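Local coordinates for mitochondrial association factor 1 (Toxoplasma gondii, PDB 6BXS), which belongs to a parasite protein family tied to the manipulation of host mitochondria and carries a macro domain, a fold known for binding ADP-ribose, at residues 29-34 / 258-263; 41-46 / 210-215; 55-60 / 84-89; 99-104 / 123-128; 233-238 / 269-274. All coordinates share one frame; numbering follows the deposited sequence.

Contact 1. Residues 29-34 / 258-263; sequences RQDGFT and YEPSDT. With SO4 (sulfate ion), chain E.
Thr-34 and Tyr-258 form the tight end of this loop-to-loop contact. The backbone N-H of Tyr-258 is given to Thr-34 OG1, with N and OG1 2.8 Å apart and an angle of 147° at the hydrogen. The first torsion of Thr-34 (chi1 -52°) sets OG1 beside its own backbone N, where it meets Tyr-258 N. The two side chains cross at about a right angle. Beside this bond the Tyr-258 ring rests against backbone oxygens. Gly-32 O comes in obliquely and is 3.3 Å from Tyr-258 CD2. Asp-31 O lies at the ring edge, near the ring plane, 3.5 Å from the same CD2. Gly-32 is buried here and meets the ring with backbone alone.

The packing is slacker toward solvent. There the exposed residues meet with Asp-31 CB and Pro-260 CG 4.1 Å apart. Pro-260 lies in a type I turn, 259-262, and the Glu-259 carboxylate bends back within its own segment. Its OE1 accepts from Ser-261 N. On the far side of segment 29-34, Arg-29 reaches out with an extended chain to a sulfate, probably from the crystallisation liquor. Arg-29 NH2 binds sulfate O3 at 2.9 Å, and Arg-29 NH1 binds sulfate O2 at 3.3 Å. Thr-69 and His-159 also hold this ion.

Segment 29-34 belongs to the connection from strand 19-24 to strand 45-50. Segment 258-263 leads from strand 253-256 into helix 263-276. Ser-261, just before that helix, and Thr-263, at its start, touch Leu-230 of helix 230-248.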
# COMPACT_ATOMS: atom_id res chain seq x y z
N ARG A 29 -16.99 -11.39 -4.99
CA ARG A 29 -17.40 -10.00 -5.17
C ARG A 29 -17.21 -9.53 -6.61
O ARG A 29 -16.63 -10.24 -7.43
CB ARG A 29 -16.63 -9.08 -4.22
CG ARG A 29 -16.57 -9.57 -2.78
CD ARG A 29 -15.72 -8.65 -1.93
NE ARG A 29 -15.58 -9.15 -0.57
CZ ARG A 29 -14.99 -8.48 0.42
NH1 ARG A 29 -14.51 -7.27 0.20
NH2 ARG A 29 -14.90 -9.02 1.63
N GLN A 30 -17.69 -8.32 -6.90
CA GLN A 30 -17.59 -7.75 -8.24
C GLN A 30 -16.13 -7.61 -8.66
O GLN A 30 -15.30 -7.14 -7.89
CB GLN A 30 -18.27 -6.38 -8.30
CG GLN A 30 -19.19 -6.20 -9.51
CD GLN A 30 -20.46 -7.04 -9.41
OE1 GLN A 30 -20.82 -7.51 -8.33
NE2 GLN A 30 -21.14 -7.22 -10.54
N ASP A 31 -15.83 -8.03 -9.89
CA ASP A 31 -14.47 -8.00 -10.43
C ASP A 31 -13.50 -8.82 -9.57
O ASP A 31 -12.29 -8.63 -9.62
CB ASP A 31 -13.96 -6.56 -10.55
CG ASP A 31 -14.79 -5.74 -11.52
OD1 ASP A 31 -16.01 -6.00 -11.63
OD2 ASP A 31 -14.23 -4.85 -12.18
N GLY A 32 -14.05 -9.75 -8.78
CA GLY A 32 -13.25 -10.65 -7.98
C GLY A 32 -12.40 -9.95 -6.94
O GLY A 32 -11.32 -10.43 -6.59
N PHE A 33 -12.88 -8.81 -6.45
CA PHE A 33 -12.14 -7.99 -5.50
C PHE A 33 -11.75 -8.76 -4.24
O PHE A 33 -12.59 -9.36 -3.58
CB PHE A 33 -12.96 -6.75 -5.12
CG PHE A 33 -12.25 -5.79 -4.21
CD1 PHE A 33 -11.38 -4.84 -4.72
CD2 PHE A 33 -12.44 -5.85 -2.84
CE1 PHE A 33 -10.72 -3.96 -3.88
CE2 PHE A 33 -11.79 -4.97 -1.99
CZ PHE A 33 -10.93 -4.02 -2.51
N THR A 34 -10.46 -8.72 -3.91
CA THR A 34 -9.94 -9.40 -2.72
C THR A 34 -10.32 -8.63 -1.45
O THR A 34 -10.23 -7.41 -1.42
CB THR A 34 -8.41 -9.54 -2.80
OG1 THR A 34 -8.06 -10.14 -4.05
CG2 THR A 34 -7.88 -10.39 -1.65
N TYR A 258 -6.59 -9.31 -6.29
CA TYR A 258 -7.02 -9.75 -7.61
C TYR A 258 -7.66 -8.63 -8.43
O TYR A 258 -8.42 -7.82 -7.92
CB TYR A 258 -8.02 -10.90 -7.49
CG TYR A 258 -8.49 -11.42 -8.83
CD1 TYR A 258 -7.74 -12.35 -9.53
CD2 TYR A 258 -9.68 -10.98 -9.39
CE1 TYR A 258 -8.16 -12.83 -10.76
CE2 TYR A 258 -10.12 -11.45 -10.61
CZ TYR A 258 -9.35 -12.38 -11.29
OH TYR A 258 -9.78 -12.85 -12.51
N GLU A 259 -7.31 -8.61 -9.72
CA GLU A 259 -8.06 -7.85 -10.71
C GLU A 259 -8.16 -8.71 -11.97
O GLU A 259 -7.24 -9.48 -12.27
CB GLU A 259 -7.41 -6.49 -10.99
CG GLU A 259 -5.91 -6.52 -11.24
CD GLU A 259 -5.54 -6.83 -12.68
OE1 GLU A 259 -6.37 -6.58 -13.59
OE2 GLU A 259 -4.42 -7.31 -12.91
N PRO A 260 -9.29 -8.61 -12.70
CA PRO A 260 -9.63 -9.56 -13.77
C PRO A 260 -8.53 -9.90 -14.79
O PRO A 260 -8.54 -11.01 -15.31
CB PRO A 260 -10.80 -8.87 -14.47
CG PRO A 260 -11.46 -8.10 -13.40
CD PRO A 260 -10.35 -7.61 -12.51
N SER A 261 -7.61 -8.98 -15.07
CA SER A 261 -6.59 -9.22 -16.09
C SER A 261 -5.35 -9.93 -15.54
O SER A 261 -4.43 -10.26 -16.30
CB SER A 261 -6.16 -7.90 -16.74
OG SER A 261 -5.39 -7.11 -15.86
N ASP A 262 -5.33 -10.16 -14.23
CA ASP A 262 -4.23 -10.88 -13.57
C ASP A 262 -2.87 -10.27 -13.94
O ASP A 262 -1.86 -10.97 -14.05
CB ASP A 262 -4.28 -12.37 -13.94
CG ASP A 262 -4.56 -13.27 -12.75
OD1 ASP A 262 -4.30 -12.86 -11.60
OD2 ASP A 262 -5.03 -14.41 -12.96
N THR A 263 -2.85 -8.95 -14.09
CA THR A 263 -1.68 -8.25 -14.60
C THR A 263 -0.49 -8.31 -13.64
O THR A 263 0.66 -8.39 -14.08
CB THR A 263 -2.03 -6.78 -14.91
OG1 THR A 263 -2.89 -6.74 -16.05
CG2 THR A 263 -0.78 -5.96 -15.21
S SO4 E . -13.16 -6.34 4.02
O1 SO4 E . -13.72 -5.19 4.73
O2 SO4 E . -12.80 -5.94 2.67
O3 SO4 E . -14.15 -7.41 3.96
O4 SO4 E . -11.98 -6.81 4.73

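Contact 2. Residues 41-46 / 210-215; sequences PSKRVA and PVEAIR
Val-45 and Ala-46 pair with Ala-213 and Ile-214 as neighbouring parallel strands. Backbone bonds come first. Ala-46 N gives to Ala-213 O at 2.9 Å, and Arg-215 N gives to Ala-46 O at 3.0 Å. At the start of the strands, two N-H groups, of Glu-212 and Ala-213, grip one oxygen, Arg-44 O.

Side chains add two polar bonds to backbone. Glu-212 OE2 takes the Arg-44 N-H on its anti side, with N and OE2 2.8 Å apart. The bend of Arg-44 at chi3 (44°) brings NE to Pro-210 O, 2.8 Å away and in the guanidinium plane. Beyond it, Arg-44 NH1 forms a salt bridge with Asp-165 and NH2 bonds Glu-162 O.

Apolar contacts lie on both faces. Val-45 CG2 is 4.0 Å from Ala-213 CB on one. On the other, Ala-46 CB is 3.7 Å from Val-211 CG1. Val-45 CG1 also packs on Arg-215 CB, while that guanidinium is held by Pro-35 O, Asp-38 and Gln-255.

Every hydrogen bond between the two segments thus uses a backbone group. The arginine ends also have acidic side-chain partners. The salt bridge to Asp-165 probably offsets the charge of Arg-44 in this buried place.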
# COMPACT_ATOMS: atom_id res chain seq x y z
N PRO A 41 -7.20 -14.25 10.52
CA PRO A 41 -5.83 -14.33 10.00
C PRO A 41 -4.91 -15.12 10.91
O PRO A 41 -5.11 -15.15 12.12
CB PRO A 41 -5.41 -12.86 9.94
CG PRO A 41 -6.15 -12.23 11.07
CD PRO A 41 -7.47 -12.96 11.17
N SER A 42 -3.90 -15.77 10.32
CA SER A 42 -2.90 -16.50 11.09
C SER A 42 -1.67 -15.63 11.33
O SER A 42 -0.85 -15.94 12.19
CB SER A 42 -2.51 -17.78 10.36
OG SER A 42 -2.13 -17.52 9.02
N LYS A 43 -1.56 -14.54 10.57
CA LYS A 43 -0.44 -13.62 10.72
C LYS A 43 -0.91 -12.18 10.52
O LYS A 43 -2.04 -11.93 10.09
CB LYS A 43 0.67 -13.97 9.72
CG LYS A 43 0.29 -13.77 8.27
CD LYS A 43 1.26 -14.47 7.33
CE LYS A 43 1.13 -15.98 7.43
NZ LYS A 43 1.69 -16.67 6.24
N ARG A 44 -0.02 -11.24 10.83
CA ARG A 44 -0.36 -9.82 10.77
C ARG A 44 -0.12 -9.27 9.37
O ARG A 44 1.01 -8.94 9.00
CB ARG A 44 0.45 -9.04 11.79
CG ARG A 44 0.44 -9.64 13.20
CD ARG A 44 1.23 -8.78 14.17
NE ARG A 44 0.94 -7.36 13.97
CZ ARG A 44 -0.12 -6.73 14.46
NH1 ARG A 44 -0.31 -5.45 14.20
NH2 ARG A 44 -1.00 -7.38 15.22
N VAL A 45 -1.19 -9.15 8.60
CA VAL A 45 -1.13 -8.66 7.23
C VAL A 45 -1.57 -7.20 7.17
O VAL A 45 -2.67 -6.86 7.58
CB VAL A 45 -2.01 -9.49 6.29
CG1 VAL A 45 -1.81 -9.06 4.83
CG2 VAL A 45 -1.72 -10.97 6.45
N ALA A 46 -0.69 -6.34 6.65
CA ALA A 46 -1.01 -4.93 6.44
C ALA A 46 -1.36 -4.69 4.98
O ALA A 46 -0.55 -4.95 4.09
CB ALA A 46 0.15 -4.05 6.87
N PRO A 210 4.38 -6.22 14.64
CA PRO A 210 5.14 -6.30 13.39
C PRO A 210 4.25 -6.52 12.17
O PRO A 210 3.18 -7.12 12.29
CB PRO A 210 6.06 -7.50 13.61
CG PRO A 210 5.31 -8.36 14.56
CD PRO A 210 4.58 -7.42 15.47
N VAL A 211 4.70 -6.03 11.02
CA VAL A 211 4.05 -6.35 9.76
C VAL A 211 4.71 -7.61 9.20
O VAL A 211 5.88 -7.58 8.81
CB VAL A 211 4.16 -5.21 8.74
CG1 VAL A 211 3.42 -5.57 7.46
CG2 VAL A 211 3.60 -3.92 9.34
N GLU A 212 3.96 -8.70 9.17
CA GLU A 212 4.49 -9.99 8.77
C GLU A 212 4.19 -10.27 7.30
O GLU A 212 4.82 -11.12 6.68
CB GLU A 212 3.92 -11.09 9.67
CG GLU A 212 3.97 -10.73 11.15
CD GLU A 212 3.49 -11.85 12.06
OE1 GLU A 212 4.26 -12.26 12.95
OE2 GLU A 212 2.34 -12.30 11.89
N ALA A 213 3.23 -9.54 6.75
CA ALA A 213 2.92 -9.62 5.34
C ALA A 213 2.28 -8.32 4.87
O ALA A 213 1.69 -7.60 5.68
CB ALA A 213 2.01 -10.80 5.06
N ILE A 214 2.41 -8.02 3.59
CA ILE A 214 1.71 -6.88 3.00
C ILE A 214 0.84 -7.33 1.83
O ILE A 214 1.29 -8.06 0.94
CB ILE A 214 2.69 -5.78 2.54
CG1 ILE A 214 3.86 -6.37 1.74
CG2 ILE A 214 3.21 -5.01 3.74
CD1 ILE A 214 4.76 -5.32 1.12
N ARG A 215 -0.41 -6.88 1.85
CA ARG A 215 -1.37 -7.19 0.80
C ARG A 215 -1.50 -6.00 -0.15
O ARG A 215 -1.98 -4.94 0.24
CB ARG A 215 -2.73 -7.55 1.42
CG ARG A 215 -3.81 -7.91 0.42
CD ARG A 215 -5.01 -8.55 1.12
NE ARG A 215 -4.65 -9.80 1.79
CZ ARG A 215 -5.49 -10.54 2.51
NH1 ARG A 215 -6.75 -10.16 2.66
NH2 ARG A 215 -5.06 -11.66 3.08

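Contact 3. Residues 55-60 / 84-89; sequences LFIGGV and TELSAE
The glycine-rich loop of the macro domain that leads from strand 45-50 to helix 61-76 meets helix 83-103 here, through Ile-57 and Ser-87. The loop carries Gly-58 and Gly-59. Its carbonyl Ile-57 O is the centre of the contact. A water donates to this oxygen at 2.7 Å and accepts from Ser-87 OG at 3.1 Å, so it bridges loop and helix. Ser-87 CA makes a CA-H...O contact with the same carbonyl oxygen, Ile-57 O, at 3.5 Å.

Apolar packing lies next to the carbonyl. Ile-57 CG2 stands anti to its backbone N and meets Leu-86 CD2 at 4.0 Å. The two side chains cross obliquely, and Ala-67 of helix 61-76 touches both of them. Phe-56 approaches with its first side-chain carbon, since Phe-56 CB is 3.6 Å from Ser-87 O. Its CG sits between the backbone N and the carbonyl carbon (chi1 73°), and Gly-58 CA and Gly-59 N lie at the ring edge.

Ser-90, one turn further on, is the second shell. Its OG is hydrogen-bonded to Ile-57 N and to the oxygens of Leu-86 and Ser-87. Phe-56 O is held by Tyr-169 OH and Asn-63 ND2. A glycine-rich loop leading from a sheet strand into a helix probably corresponds to the phosphate-binding loop of macro domains.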
# COMPACT_ATOMS: atom_id res chain seq x y z
N LEU A 55 -4.34 12.68 -0.64
CA LEU A 55 -3.97 12.00 0.61
C LEU A 55 -5.12 11.77 1.59
O LEU A 55 -4.89 11.67 2.79
CB LEU A 55 -2.86 12.78 1.33
CG LEU A 55 -1.63 13.19 0.51
CD1 LEU A 55 -0.63 13.90 1.42
CD2 LEU A 55 -0.99 11.99 -0.16
N PHE A 56 -6.35 11.66 1.09
CA PHE A 56 -7.49 11.37 1.96
C PHE A 56 -7.90 9.90 1.87
O PHE A 56 -7.70 9.25 0.84
CB PHE A 56 -8.69 12.25 1.59
CG PHE A 56 -9.36 11.85 0.31
CD1 PHE A 56 -10.36 10.90 0.30
CD2 PHE A 56 -8.98 12.42 -0.89
CE1 PHE A 56 -10.97 10.52 -0.88
CE2 PHE A 56 -9.58 12.05 -2.07
CZ PHE A 56 -10.58 11.10 -2.07
N ILE A 57 -8.48 9.39 2.95
CA ILE A 57 -9.09 8.07 2.95
C ILE A 57 -10.60 8.21 2.76
O ILE A 57 -11.30 8.75 3.61
CB ILE A 57 -8.79 7.30 4.26
CG1 ILE A 57 -7.30 6.99 4.34
CG2 ILE A 57 -9.60 6.01 4.32
CD1 ILE A 57 -6.84 6.47 5.69
N GLY A 58 -11.08 7.72 1.62
CA GLY A 58 -12.48 7.87 1.25
C GLY A 58 -12.64 7.72 -0.25
O GLY A 58 -11.79 7.12 -0.91
N GLY A 59 -13.72 8.27 -0.78
CA GLY A 59 -13.92 8.32 -2.22
C GLY A 59 -14.32 6.99 -2.83
O GLY A 59 -15.20 6.29 -2.31
N VAL A 60 -13.67 6.64 -3.93
CA VAL A 60 -14.04 5.48 -4.74
C VAL A 60 -12.90 4.48 -4.87
O VAL A 60 -11.81 4.70 -4.35
CB VAL A 60 -14.49 5.92 -6.15
CG1 VAL A 60 -15.69 6.86 -6.05
CG2 VAL A 60 -13.35 6.60 -6.89
N THR A 84 -16.91 12.31 6.00
CA THR A 84 -16.21 13.59 5.97
C THR A 84 -15.18 13.70 7.09
O THR A 84 -14.12 14.29 6.91
CB THR A 84 -17.19 14.77 6.07
OG1 THR A 84 -17.98 14.64 7.26
CG2 THR A 84 -18.11 14.80 4.85
N GLU A 85 -15.51 13.15 8.26
CA GLU A 85 -14.57 13.13 9.38
C GLU A 85 -13.30 12.38 9.00
O GLU A 85 -12.19 12.91 9.14
CB GLU A 85 -15.20 12.47 10.61
CG GLU A 85 -16.25 13.31 11.32
CD GLU A 85 -16.81 12.61 12.54
OE1 GLU A 85 -16.02 12.12 13.37
OE2 GLU A 85 -18.06 12.54 12.68
N LEU A 86 -13.48 11.15 8.54
CA LEU A 86 -12.36 10.29 8.17
C LEU A 86 -11.54 10.88 7.03
O LEU A 86 -10.31 10.84 7.06
CB LEU A 86 -12.88 8.90 7.79
CG LEU A 86 -11.85 7.91 7.24
CD1 LEU A 86 -10.68 7.74 8.19
CD2 LEU A 86 -12.52 6.57 6.97
N SER A 87 -12.23 11.42 6.04
CA SER A 87 -11.57 12.04 4.89
C SER A 87 -10.68 13.19 5.33
O SER A 87 -9.52 13.26 4.95
CB SER A 87 -12.61 12.54 3.88
OG SER A 87 -13.03 11.49 3.02
N ALA A 88 -11.24 14.10 6.12
CA ALA A 88 -10.51 15.28 6.56
C ALA A 88 -9.38 14.93 7.51
O ALA A 88 -8.27 15.45 7.39
CB ALA A 88 -11.46 16.27 7.21
N GLU A 89 -9.65 14.04 8.47
CA GLU A 89 -8.65 13.72 9.49
C GLU A 89 -7.46 12.97 8.88
O GLU A 89 -6.31 13.32 9.14
CB GLU A 89 -9.27 12.88 10.60
CG GLU A 89 -8.48 12.96 11.90
CD GLU A 89 -8.81 11.85 12.88
OE1 GLU A 89 -9.23 10.76 12.44
OE2 GLU A 89 -8.64 12.08 14.10
O HOH W 1 -13.83 8.86 4.44

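Contact 4. Residues 99-104 / 123-128; sequences HDAERQ and SFAYVA
Ala-101 and Val-127 meet where helix 83-103 lies over strand 120-126. The first shell is small and almost wholly apolar. Ala-101 CB points at the strand and is 4.0 Å from Val-127 CG2. Ala-101 CB is also 4.1 Å from Ala-125 CB, so one methyl packs on two residues of the strand side. Val-127 CG2 approaches the helix backbone as well, and lies 3.5 Å from Ala-101 O. This methyl sits between the backbone N and the carbonyl carbon of Val-127. Between Ala-125 and Val-127, the CB of Tyr-126 points away from the helix.

A water makes the polar link beside this patch. It accepts the N-H of Val-127, with its oxygen 3.0 Å from Val-127 N. It is also hydrogen-bonded to Gln-104 O, at 3.0 Å. Gln-104 N is bonded to Ala-101 O at 3.1 Å, while Arg-103 N makes weak bonds to His-99 O and Asp-100 O.

Further out, Val-109 of strand 109-111 touches both Ala-101 and Ala-125, and is paired with Ala-125 through its backbone. Leu-97 and Leu-98, one turn earlier in the helix, extend the packing to Ala-125 and Val-127. Thr-107 OG1 holds Gln-104 O from the loop side.

Direct contact between helix and strand therefore rests on methyl groups. Hydrogen bonding across it passes through the water, which helps to satisfy two backbone groups, the N-H of Val-127 and the carbonyl of Gln-104.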
# COMPACT_ATOMS: atom_id res chain seq x y z
N HIS A 99 5.26 16.07 4.93
CA HIS A 99 6.16 17.21 5.07
C HIS A 99 7.37 16.83 5.90
O HIS A 99 8.50 17.15 5.54
CB HIS A 99 5.43 18.40 5.70
CG HIS A 99 4.64 19.22 4.73
ND1 HIS A 99 3.35 19.64 4.98
CD2 HIS A 99 4.96 19.71 3.51
CE1 HIS A 99 2.91 20.34 3.95
NE2 HIS A 99 3.87 20.40 3.04
N ASP A 100 7.13 16.13 7.01
CA ASP A 100 8.22 15.64 7.85
C ASP A 100 9.07 14.61 7.11
O ASP A 100 10.30 14.64 7.20
CB ASP A 100 7.66 15.01 9.14
CG ASP A 100 6.93 16.01 10.01
OD1 ASP A 100 7.17 17.22 9.87
OD2 ASP A 100 6.10 15.57 10.84
N ALA A 101 8.42 13.71 6.38
CA ALA A 101 9.13 12.66 5.66
C ALA A 101 10.05 13.25 4.59
O ALA A 101 11.16 12.77 4.38
CB ALA A 101 8.14 11.70 5.02
N GLU A 102 9.58 14.30 3.92
CA GLU A 102 10.33 14.94 2.85
C GLU A 102 11.58 15.64 3.37
O GLU A 102 12.56 15.79 2.65
CB GLU A 102 9.44 15.93 2.10
CG GLU A 102 8.47 15.26 1.13
CD GLU A 102 7.55 16.26 0.43
OE1 GLU A 102 6.83 15.84 -0.51
OE2 GLU A 102 7.55 17.44 0.81
N ARG A 103 11.53 16.08 4.63
CA ARG A 103 12.70 16.68 5.28
C ARG A 103 13.84 15.68 5.39
O ARG A 103 15.02 16.04 5.32
CB ARG A 103 12.36 17.20 6.68
CG ARG A 103 11.45 18.41 6.73
CD ARG A 103 10.99 18.61 8.17
NE ARG A 103 10.73 20.01 8.50
CZ ARG A 103 9.53 20.60 8.45
NH1 ARG A 103 9.41 21.87 8.78
NH2 ARG A 103 8.46 19.92 8.08
N GLN A 104 13.48 14.41 5.57
CA GLN A 104 14.45 13.34 5.81
C GLN A 104 14.11 12.11 4.99
O GLN A 104 13.56 11.14 5.51
CB GLN A 104 14.47 12.98 7.30
CG GLN A 104 15.00 14.06 8.22
CD GLN A 104 14.79 13.72 9.68
OE1 GLN A 104 13.70 13.93 10.22
NE2 GLN A 104 15.82 13.19 10.32
N SER A 123 0.75 6.97 13.68
CA SER A 123 0.89 7.18 12.24
C SER A 123 2.33 7.43 11.84
O SER A 123 3.05 8.19 12.49
CB SER A 123 0.01 8.35 11.79
OG SER A 123 -1.35 8.11 12.11
N PHE A 124 2.74 6.79 10.75
CA PHE A 124 4.11 6.87 10.25
C PHE A 124 4.11 7.30 8.80
O PHE A 124 3.10 7.20 8.11
CB PHE A 124 4.81 5.51 10.39
CG PHE A 124 4.83 4.97 11.79
CD1 PHE A 124 3.71 4.38 12.34
CD2 PHE A 124 5.98 5.03 12.55
CE1 PHE A 124 3.73 3.87 13.63
CE2 PHE A 124 6.01 4.53 13.84
CZ PHE A 124 4.89 3.95 14.38
N ALA A 125 5.26 7.77 8.33
CA ALA A 125 5.44 8.08 6.92
C ALA A 125 6.89 7.84 6.49
O ALA A 125 7.80 7.83 7.32
CB ALA A 125 5.03 9.50 6.62
N TYR A 126 7.09 7.66 5.19
CA TYR A 126 8.39 7.31 4.64
C TYR A 126 8.39 7.58 3.14
O TYR A 126 7.45 7.20 2.44
CB TYR A 126 8.70 5.83 4.93
CG TYR A 126 10.02 5.31 4.38
CD1 TYR A 126 10.17 5.01 3.03
CD2 TYR A 126 11.10 5.08 5.22
CE1 TYR A 126 11.37 4.53 2.53
CE2 TYR A 126 12.30 4.59 4.73
CZ TYR A 126 12.43 4.31 3.39
OH TYR A 126 13.62 3.82 2.89
N VAL A 127 9.42 8.26 2.66
CA VAL A 127 9.63 8.43 1.23
C VAL A 127 11.05 8.03 0.85
O VAL A 127 12.01 8.42 1.51
CB VAL A 127 9.37 9.88 0.76
CG1 VAL A 127 7.88 10.17 0.72
CG2 VAL A 127 10.11 10.88 1.63
N ALA A 128 11.17 7.24 -0.21
CA ALA A 128 12.47 6.85 -0.73
C ALA A 128 13.09 8.03 -1.47
O ALA A 128 14.31 8.24 -1.43
CB ALA A 128 12.34 5.65 -1.64
O HOH W 2 11.02 9.79 4.75

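Contact 5. Residues 233-238 / 269-274; sequences IGRANA and MESERK
The Arg-235 guanidinium has Glu-270 over one face and Ser-271 at its edge. Glu-270 CG stands 3.9 Å above the guanidinium plane, offset toward the rim. Ser-271 OG lies in that plane and accepts the N-H of Arg-235 NH2 at 2.7 Å. The bond is nearly straight, with 166° at the hydrogen. The motif is a salt-bridge network of Arg-235, Glu-270 and Lys-274 between two packed helices. The short helix segments come within 9.7 Å of each other, axis to axis, and cross at -61°.

Arg-235 bends at chi2 and chi3, so the end of its chain comes nearer the second helix. Glu-270 is extended, and the two side chains cross at about a right angle. Their guanidinium and carboxylate planes are 28° apart. Arg-235 NE and Glu-270 OE2 are 3.4 Å from each other, but the oxygen lies well out of the guanidinium plane, so the pairing is electrostatic, with no N-H pointing at the oxygen. Lys-274 NZ makes a long ion pair with the same oxygen, Glu-270 OE2, at 4.0 Å. Glu-270 probably eases the approach of the two positive groups.

Ser-271 and Ala-238 are buried. Ser-271 OG has a second partner, Glu-242 OE2, further along helix 230-248. Ala-238 turns toward the second helix, and its CB touches Ser-271 OG at 3.3 Å.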
# COMPACT_ATOMS: atom_id res chain seq x y z
N ILE A 233 2.09 -1.64 -16.88
CA ILE A 233 1.95 -1.44 -15.44
C ILE A 233 2.37 -2.69 -14.68
O ILE A 233 2.95 -2.61 -13.60
CB ILE A 233 0.51 -1.04 -15.07
CG1 ILE A 233 0.18 0.31 -15.71
CG2 ILE A 233 0.33 -1.00 -13.55
CD1 ILE A 233 -1.19 0.87 -15.36
N GLY A 234 2.06 -3.86 -15.24
CA GLY A 234 2.49 -5.12 -14.67
C GLY A 234 4.01 -5.22 -14.64
O GLY A 234 4.59 -5.67 -13.66
N ARG A 235 4.64 -4.78 -15.73
CA ARG A 235 6.09 -4.79 -15.83
C ARG A 235 6.72 -3.78 -14.88
O ARG A 235 7.75 -4.05 -14.26
CB ARG A 235 6.52 -4.49 -17.27
CG ARG A 235 6.06 -5.53 -18.29
CD ARG A 235 6.66 -6.90 -18.01
NE ARG A 235 8.11 -6.84 -17.89
CZ ARG A 235 8.81 -7.25 -16.82
NH1 ARG A 235 10.13 -7.14 -16.83
NH2 ARG A 235 8.21 -7.76 -15.76
N ALA A 236 6.11 -2.60 -14.77
CA ALA A 236 6.59 -1.57 -13.87
C ALA A 236 6.54 -2.06 -12.42
O ALA A 236 7.47 -1.84 -11.65
CB ALA A 236 5.77 -0.30 -14.02
N ASN A 237 5.44 -2.72 -12.08
CA ASN A 237 5.27 -3.28 -10.74
C ASN A 237 6.26 -4.41 -10.47
O ASN A 237 6.88 -4.46 -9.41
CB ASN A 237 3.84 -3.79 -10.56
CG ASN A 237 3.65 -4.52 -9.25
OD1 ASN A 237 3.57 -3.91 -8.18
ND2 ASN A 237 3.56 -5.85 -9.32
N ALA A 238 6.41 -5.31 -11.43
CA ALA A 238 7.31 -6.45 -11.29
C ALA A 238 8.74 -5.98 -11.05
O ALA A 238 9.41 -6.43 -10.12
CB ALA A 238 7.24 -7.34 -12.52
N MET A 269 5.63 -13.00 -13.65
CA MET A 269 5.92 -14.21 -14.42
C MET A 269 6.94 -13.88 -15.51
O MET A 269 7.87 -14.65 -15.76
CB MET A 269 4.66 -14.77 -15.07
CG MET A 269 3.71 -15.49 -14.12
SD MET A 269 4.32 -17.09 -13.55
CE MET A 269 4.89 -16.64 -11.91
N GLU A 270 6.77 -12.72 -16.14
CA GLU A 270 7.66 -12.28 -17.20
C GLU A 270 9.05 -11.96 -16.65
O GLU A 270 10.06 -12.25 -17.29
CB GLU A 270 7.07 -11.06 -17.91
CG GLU A 270 7.87 -10.60 -19.12
CD GLU A 270 7.08 -9.69 -20.05
OE1 GLU A 270 5.86 -9.89 -20.19
OE2 GLU A 270 7.69 -8.77 -20.64
N SER A 271 9.09 -11.36 -15.46
CA SER A 271 10.36 -11.05 -14.80
C SER A 271 11.10 -12.33 -14.45
O SER A 271 12.32 -12.42 -14.59
CB SER A 271 10.12 -10.21 -13.55
OG SER A 271 9.83 -8.87 -13.88
N GLU A 272 10.35 -13.33 -13.97
CA GLU A 272 10.92 -14.62 -13.62
C GLU A 272 11.51 -15.30 -14.85
O GLU A 272 12.62 -15.83 -14.80
CB GLU A 272 9.84 -15.52 -12.99
CG GLU A 272 10.31 -16.91 -12.58
CD GLU A 272 11.15 -16.91 -11.32
OE1 GLU A 272 11.63 -15.83 -10.91
OE2 GLU A 272 11.34 -18.00 -10.72
N ARG A 273 10.76 -15.27 -15.94
CA ARG A 273 11.20 -15.86 -17.20
C ARG A 273 12.47 -15.16 -17.69
O ARG A 273 13.40 -15.81 -18.17
CB ARG A 273 10.09 -15.75 -18.25
CG ARG A 273 10.28 -16.63 -19.48
CD ARG A 273 9.73 -18.04 -19.26
NE ARG A 273 9.47 -18.72 -20.53
CZ ARG A 273 8.37 -18.56 -21.26
NH1 ARG A 273 7.41 -17.74 -20.86
NH2 ARG A 273 8.22 -19.22 -22.40
N LYS A 274 12.50 -13.84 -17.56
CA LYS A 274 13.64 -13.05 -18.00
C LYS A 274 14.87 -13.32 -17.14
O LYS A 274 15.99 -13.31 -17.64
CB LYS A 274 13.29 -11.55 -17.96
CG LYS A 274 13.46 -10.85 -19.30
CD LYS A 274 12.58 -9.61 -19.39
CE LYS A 274 12.48 -9.11 -20.82
NZ LYS A 274 11.56 -7.95 -20.95

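From the N terminus, contact 1 opens first, after strand 19-24, and contact 2 opens at the start of strand 45-50. Contact 3 closes a short loop from 55-60 to 84-89, and contact 4 another from 99-104 to 123-128. These two are in series and nest inside contact 2. Contact 2 closes at strand 213-216, nested inside contact 1. Contact 5 opens on helix 230-248 before contact 1 closes after strand 253-256, then closes on helix 263-276, so the two cross. They also touch, Thr-263 against Gly-234. The contacts join strand 45-50 to 213-216, helix 83-103 to the 55-60 loop and strand 120-126, and helix 230-248 to helix 263-276.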